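Local coordinates for hypothetical protein AF2198 (Archaeoglobus fulgidus, PDB 1OI0), which is a JAB1/MPN domain protein that binds zinc and probably acts as a metallopeptidase, at residues K12-A17 / I95-P100; D35-L40 / G91-I96. All coordinates share one frame; numbering follows the deposited sequence.

Contact 1. Residues K12-A17 / I95-P100; sequences KTILEA and IIVCYP
Val97 on strand 93-98 meets Ile14 and Leu15 of helix 8-21. Its side chain points at the helix, and one methyl does most of the work. Val97 CG1 touches Ile14 CG2 at 3.7 Å. Val97 CG1 also lies 3.9 Å from Leu15 CD2. It therefore sits against two consecutive residues of the helix. Leu15 uses one branch alone here, and its CD2 also reaches Val97 CB at 3.9 Å. The CA atoms of Leu15 and Val97 are 7.0 Å apart. Ile14 presents its CG2 methyl because this branch lies opposite the backbone N, while CG1 (chi1 -70°) is set beside that N. No hydrogen bond crosses between the segments, and all three side chains are buried. Ile14 also touches Val69 and Val97 touches Ser71, both on the neighbouring strand 64-72. Ile96 and Cys98, which flank Val97 in the strand, point away from the helix. Ile96 touches the zinc ligands His70, His72 and Asp83, and Cys98 is in a disulfide with Cys77. Helix 8-21 packs on one face of the sheet, and the zinc ligands are met from the other, as in the JAB1/MPN fold.

Contact 2. Residues D35-L40 / G91-I96; sequences DVMDEL and GKYHII
The backbone of Met37 is hydrogen-bonded to Lys5 and Ser7, and its side chain reaches from there to Tyr93 and Ile95. Strands 36-42 and 93-98 belong to the mixed sheet of the JAB1/MPN fold but are not neighbours in it. Strands 64-72 and 27-32 lie between them. No hydrogen bond joins the two segments, and the CA atoms of Met37 and Tyr93 are 9.9 Å apart. The side chain of Met37 spans most of this gap. Met37 is extended beyond CG (chi2 172°), which carries SD and CE across to strand 93-98. Met37 CE ends 3.3 Å from Tyr93 CB, a tight approach for two carbons. It meets the base of the tyrosine and comes obliquely to the ring, with Tyr93 CG at 3.8 Å from Met37 CE. Just after Met37, strand 36-42 is broken by a classic beta bulge, where Asp38 and Glu39 lie opposite the single residue Ser31. Met37 also touches Leu30, Phe66, Leu10 and Leu118, so strands, helix 8-21 and a loop all line its surroundings. Between Tyr93 and Ile95, His94 points away from Met37. Its NE2 is hydrogen-bonded to Phe90 O. Ile95 and Met37 run past each other in opposite directions, and Met37 SD lies 4.2 Å from Ile95 CD1.

In the fold
Both contacts are buried and use the same face of strand 93-98. Contact 1 joins it to helix 8-21, and contact 2 joins it to strand 36-42 within the same sheet. They share Ile95 and Ile96; of these Ile95 takes part in contact 2 through its CD1 methyl. Both are apolar. Contact 1 is made by branched aliphatic side chains, whereas contact 2 depends on a thioether chain reaching a partly exposed tyrosine at the start of the strand. The helix and strand 36-42 also meet directly, with Ile14 CG1 3.9 Å from Leu40 CD1. Contact 1 is nearer the zinc: the ion is about 9 Å from the side chain of Val97 and about 11 Å from that of Ile95.

Contact 1. Residues K12-A17 / I95-P100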
loop_
_atom_site.group_PDB
_atom_site.type_symbol
_atom_site.label_atom_id
_atom_site.label_comp_id
_atom_site.label_asym_id
_atom_site.label_seq_id
_atom_site.Cartn_x
_atom_site.Cartn_y
_atom_site.Cartn_z
ATOM N N LYS A 12 -6.227 -2.677 -7.998
ATOM C CA LYS A 12 -7.514 -3.352 -7.962
ATOM C C LYS A 12 -7.434 -4.513 -6.978
ATOM O O LYS A 12 -8.334 -4.712 -6.166
ATOM C CB LYS A 12 -7.892 -3.873 -9.351
ATOM C CG LYS A 12 -9.249 -4.556 -9.390
ATOM C CD LYS A 12 -9.581 -5.082 -10.776
ATOM C CE LYS A 12 -10.947 -5.758 -10.785
ATOM N NZ LYS A 12 -11.266 -6.351 -12.114
ATOM N N THR A 13 -6.347 -5.273 -7.052
ATOM C CA THR A 13 -6.142 -6.408 -6.162
ATOM C C THR A 13 -6.129 -5.940 -4.709
ATOM O O THR A 13 -6.767 -6.540 -3.843
ATOM C CB THR A 13 -4.807 -7.114 -6.473
ATOM O OG1 THR A 13 -4.848 -7.635 -7.808
ATOM C CG2 THR A 13 -4.553 -8.252 -5.495
ATOM N N ILE A 14 -5.405 -4.857 -4.452
ATOM C CA ILE A 14 -5.307 -4.313 -3.104
ATOM C C ILE A 14 -6.663 -3.858 -2.569
ATOM O O ILE A 14 -7.057 -4.224 -1.459
ATOM C CB ILE A 14 -4.317 -3.125 -3.059
ATOM C CG1 ILE A 14 -2.885 -3.644 -3.244
ATOM C CG2 ILE A 14 -4.444 -2.380 -1.733
ATOM C CD1 ILE A 14 -1.853 -2.554 -3.498
ATOM N N LEU A 15 -7.379 -3.067 -3.360
ATOM C CA LEU A 15 -8.681 -2.567 -2.939
ATOM C C LEU A 15 -9.698 -3.682 -2.716
ATOM O O LEU A 15 -10.540 -3.591 -1.822
ATOM C CB LEU A 15 -9.209 -1.562 -3.962
ATOM C CG LEU A 15 -8.390 -0.269 -4.000
ATOM C CD1 LEU A 15 -8.807 0.564 -5.187
ATOM C CD2 LEU A 15 -8.577 0.506 -2.699
ATOM N N GLU A 16 -9.620 -4.738 -3.518
ATOM C CA GLU A 16 -10.543 -5.856 -3.362
ATOM C C GLU A 16 -10.171 -6.671 -2.122
ATOM O O GLU A 16 -11.037 -7.235 -1.454
ATOM C CB GLU A 16 -10.523 -6.739 -4.609
ATOM C CG GLU A 16 -10.945 -6.001 -5.872
ATOM C CD GLU A 16 -10.997 -6.900 -7.091
ATOM O OE1 GLU A 16 -10.030 -7.655 -7.316
ATOM O OE2 GLU A 16 -12.002 -6.843 -7.832
ATOM N N ALA A 17 -8.879 -6.722 -1.814
ATOM C CA ALA A 17 -8.399 -7.454 -0.646
ATOM C C ALA A 17 -8.837 -6.710 0.611
ATOM O O ALA A 17 -9.178 -7.324 1.623
ATOM C CB ALA A 17 -6.879 -7.572 -0.684
ATOM N N ILE A 95 1.579 2.431 1.133
ATOM C CA ILE A 95 0.236 2.800 0.720
ATOM C C ILE A 95 -0.806 2.519 1.796
ATOM O O ILE A 95 -0.717 1.534 2.520
ATOM C CB ILE A 95 -0.180 2.017 -0.545
ATOM C CG1 ILE A 95 0.746 2.380 -1.706
ATOM C CG2 ILE A 95 -1.644 2.296 -0.884
ATOM C CD1 ILE A 95 0.524 1.528 -2.940
ATOM N N ILE A 96 -1.770 3.419 1.908
ATOM C CA ILE A 96 -2.881 3.226 2.832
ATOM C C ILE A 96 -4.139 3.331 1.986
ATOM O O ILE A 96 -4.298 4.282 1.216
ATOM C CB ILE A 96 -2.967 4.318 3.925
ATOM C CG1 ILE A 96 -1.756 4.239 4.856
ATOM C CG2 ILE A 96 -4.260 4.137 4.735
ATOM C CD1 ILE A 96 -1.798 5.248 5.983
ATOM N N VAL A 97 -5.015 2.338 2.095
ATOM C CA VAL A 97 -6.278 2.369 1.373
ATOM C C VAL A 97 -7.305 2.478 2.486
ATOM O O VAL A 97 -7.059 2.028 3.603
ATOM C CB VAL A 97 -6.510 1.092 0.516
ATOM C CG1 VAL A 97 -5.392 0.947 -0.502
ATOM C CG2 VAL A 97 -6.587 -0.132 1.394
ATOM N N CYS A 98 -8.453 3.075 2.194
ATOM C CA CYS A 98 -9.455 3.273 3.231
ATOM C C CYS A 98 -10.873 3.070 2.725
ATOM O O CYS A 98 -11.134 3.117 1.523
ATOM C CB CYS A 98 -9.300 4.694 3.789
ATOM S SG CYS A 98 -9.193 5.940 2.453
ATOM N N TYR A 99 -11.785 2.841 3.662
ATOM C CA TYR A 99 -13.194 2.659 3.345
ATOM C C TYR A 99 -13.645 3.894 2.559
ATOM O O TYR A 99 -13.225 5.008 2.862
ATOM C CB TYR A 99 -13.988 2.560 4.647
ATOM C CG TYR A 99 -15.451 2.267 4.449
ATOM C CD1 TYR A 99 -15.890 0.972 4.185
ATOM C CD2 TYR A 99 -16.394 3.295 4.483
ATOM C CE1 TYR A 99 -17.227 0.702 3.960
ATOM C CE2 TYR A 99 -17.742 3.038 4.253
ATOM C CZ TYR A 99 -18.149 1.738 3.992
ATOM O OH TYR A 99 -19.472 1.471 3.738
ATOM N N PRO A 100 -14.536 3.728 1.565
ATOM C CA PRO A 100 -15.215 2.536 1.041
ATOM C C PRO A 100 -14.397 1.695 0.062
ATOM O O PRO A 100 -14.938 0.819 -0.616
ATOM C CB PRO A 100 -16.449 3.127 0.378
ATOM C CG PRO A 100 -15.900 4.372 -0.219
ATOM C CD PRO A 100 -15.063 4.942 0.914
#

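Contact 2. Residues D35-L40 / G91-I96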
loop_
_atom_site.group_PDB
_atom_site.type_symbol
_atom_site.label_atom_id
_atom_site.label_comp_id
_atom_site.label_asym_id
_atom_site.label_seq_id
_atom_site.Cartn_x
_atom_site.Cartn_y
_atom_site.Cartn_z
ATOM N N ASP A 35 10.859 -0.591 -11.628
ATOM C CA ASP A 35 10.311 0.535 -10.882
ATOM C C ASP A 35 8.789 0.492 -10.844
ATOM O O ASP A 35 8.133 1.532 -10.794
ATOM C CB ASP A 35 10.768 1.847 -11.521
ATOM C CG ASP A 35 10.164 2.063 -12.895
ATOM O OD1 ASP A 35 10.161 1.106 -13.698
ATOM O OD2 ASP A 35 9.699 3.189 -13.172
ATOM N N VAL A 36 8.229 -0.712 -10.864
ATOM C CA VAL A 36 6.781 -0.863 -10.837
ATOM C C VAL A 36 6.302 -1.846 -9.771
ATOM O O VAL A 36 6.764 -2.986 -9.705
ATOM C CB VAL A 36 6.242 -1.339 -12.210
ATOM C CG1 VAL A 36 4.730 -1.499 -12.151
ATOM C CG2 VAL A 36 6.622 -0.342 -13.292
ATOM N N MET A 37 5.380 -1.386 -8.933
ATOM C CA MET A 37 4.799 -2.234 -7.898
ATOM C C MET A 37 3.727 -3.031 -8.630
ATOM O O MET A 37 2.765 -2.454 -9.130
ATOM C CB MET A 37 4.119 -1.393 -6.809
ATOM C CG MET A 37 4.977 -0.317 -6.165
ATOM S SD MET A 37 4.002 0.761 -5.072
ATOM C CE MET A 37 5.251 1.306 -3.936
ATOM N N ASP A 38 3.884 -4.348 -8.704
ATOM C CA ASP A 38 2.892 -5.164 -9.394
ATOM C C ASP A 38 2.701 -6.534 -8.758
ATOM O O ASP A 38 2.041 -7.402 -9.329
ATOM C CB ASP A 38 3.281 -5.335 -10.863
ATOM C CG ASP A 38 4.692 -5.861 -11.032
ATOM O OD1 ASP A 38 5.038 -6.864 -10.377
ATOM O OD2 ASP A 38 5.456 -5.274 -11.827
ATOM N N GLU A 39 3.281 -6.719 -7.577
ATOM C CA GLU A 39 3.179 -7.982 -6.858
ATOM C C GLU A 39 2.976 -7.717 -5.372
ATOM O O GLU A 39 3.307 -6.643 -4.876
ATOM C CB GLU A 39 4.454 -8.803 -7.054
ATOM C CG GLU A 39 4.670 -9.306 -8.471
ATOM C CD GLU A 39 3.799 -10.500 -8.801
ATOM O OE1 GLU A 39 2.558 -10.380 -8.718
ATOM O OE2 GLU A 39 4.359 -11.563 -9.143
ATOM N N LEU A 40 2.432 -8.701 -4.666
ATOM C CA LEU A 40 2.205 -8.563 -3.237
ATOM C C LEU A 40 2.741 -9.750 -2.462
ATOM O O LEU A 40 2.615 -10.897 -2.892
ATOM C CB LEU A 40 0.709 -8.434 -2.929
ATOM C CG LEU A 40 -0.041 -7.168 -3.341
ATOM C CD1 LEU A 40 -1.501 -7.298 -2.927
ATOM C CD2 LEU A 40 0.591 -5.952 -2.689
ATOM N N GLY A 91 11.388 -0.456 3.832
ATOM C CA GLY A 91 10.619 -0.066 2.668
ATOM C C GLY A 91 10.599 1.427 2.418
ATOM O O GLY A 91 10.539 2.238 3.343
ATOM N N LYS A 92 10.628 1.781 1.141
ATOM C CA LYS A 92 10.630 3.172 0.720
ATOM C C LYS A 92 9.222 3.751 0.585
ATOM O O LYS A 92 8.991 4.917 0.904
ATOM C CB LYS A 92 11.353 3.298 -0.623
ATOM C CG LYS A 92 12.682 2.566 -0.698
ATOM C CD LYS A 92 13.278 2.653 -2.098
ATOM C CE LYS A 92 14.528 1.796 -2.228
ATOM N NZ LYS A 92 14.237 0.347 -2.035
ATOM N N TYR A 93 8.279 2.931 0.131
ATOM C CA TYR A 93 6.916 3.395 -0.087
ATOM C C TYR A 93 5.877 2.655 0.729
ATOM O O TYR A 93 5.983 1.451 0.944
ATOM C CB TYR A 93 6.571 3.267 -1.566
ATOM C CG TYR A 93 7.568 3.967 -2.452
ATOM C CD1 TYR A 93 7.567 5.354 -2.569
ATOM C CD2 TYR A 93 8.540 3.246 -3.138
ATOM C CE1 TYR A 93 8.513 6.010 -3.349
ATOM C CE2 TYR A 93 9.492 3.891 -3.920
ATOM C CZ TYR A 93 9.469 5.271 -4.019
ATOM O OH TYR A 93 10.402 5.917 -4.794
ATOM N N HIS A 94 4.866 3.391 1.171
ATOM C CA HIS A 94 3.807 2.799 1.969
ATOM C C HIS A 94 2.439 3.334 1.591
ATOM O O HIS A 94 2.166 4.526 1.703
ATOM C CB HIS A 94 4.093 3.034 3.453
ATOM C CG HIS A 94 5.410 2.480 3.898
ATOM N ND1 HIS A 94 6.584 3.200 3.822
ATOM C CD2 HIS A 94 5.751 1.253 4.356
ATOM C CE1 HIS A 94 7.589 2.439 4.215
ATOM N NE2 HIS A 94 7.112 1.253 4.544
ATOM N N ILE A 95 1.579 2.431 1.133
ATOM C CA ILE A 95 0.236 2.800 0.720
ATOM C C ILE A 95 -0.806 2.519 1.796
ATOM O O ILE A 95 -0.717 1.534 2.520
ATOM C CB ILE A 95 -0.180 2.017 -0.545
ATOM C CG1 ILE A 95 0.746 2.380 -1.706
ATOM C CG2 ILE A 95 -1.644 2.296 -0.884
ATOM C CD1 ILE A 95 0.524 1.528 -2.940
ATOM N N ILE A 96 -1.770 3.419 1.908
ATOM C CA ILE A 96 -2.881 3.226 2.832
ATOM C C ILE A 96 -4.139 3.331 1.986
ATOM O O ILE A 96 -4.298 4.282 1.216
ATOM C CB ILE A 96 -2.967 4.318 3.925
ATOM C CG1 ILE A 96 -1.756 4.239 4.856
ATOM C CG2 ILE A 96 -4.260 4.137 4.735
ATOM C CD1 ILE A 96 -1.798 5.248 5.983
#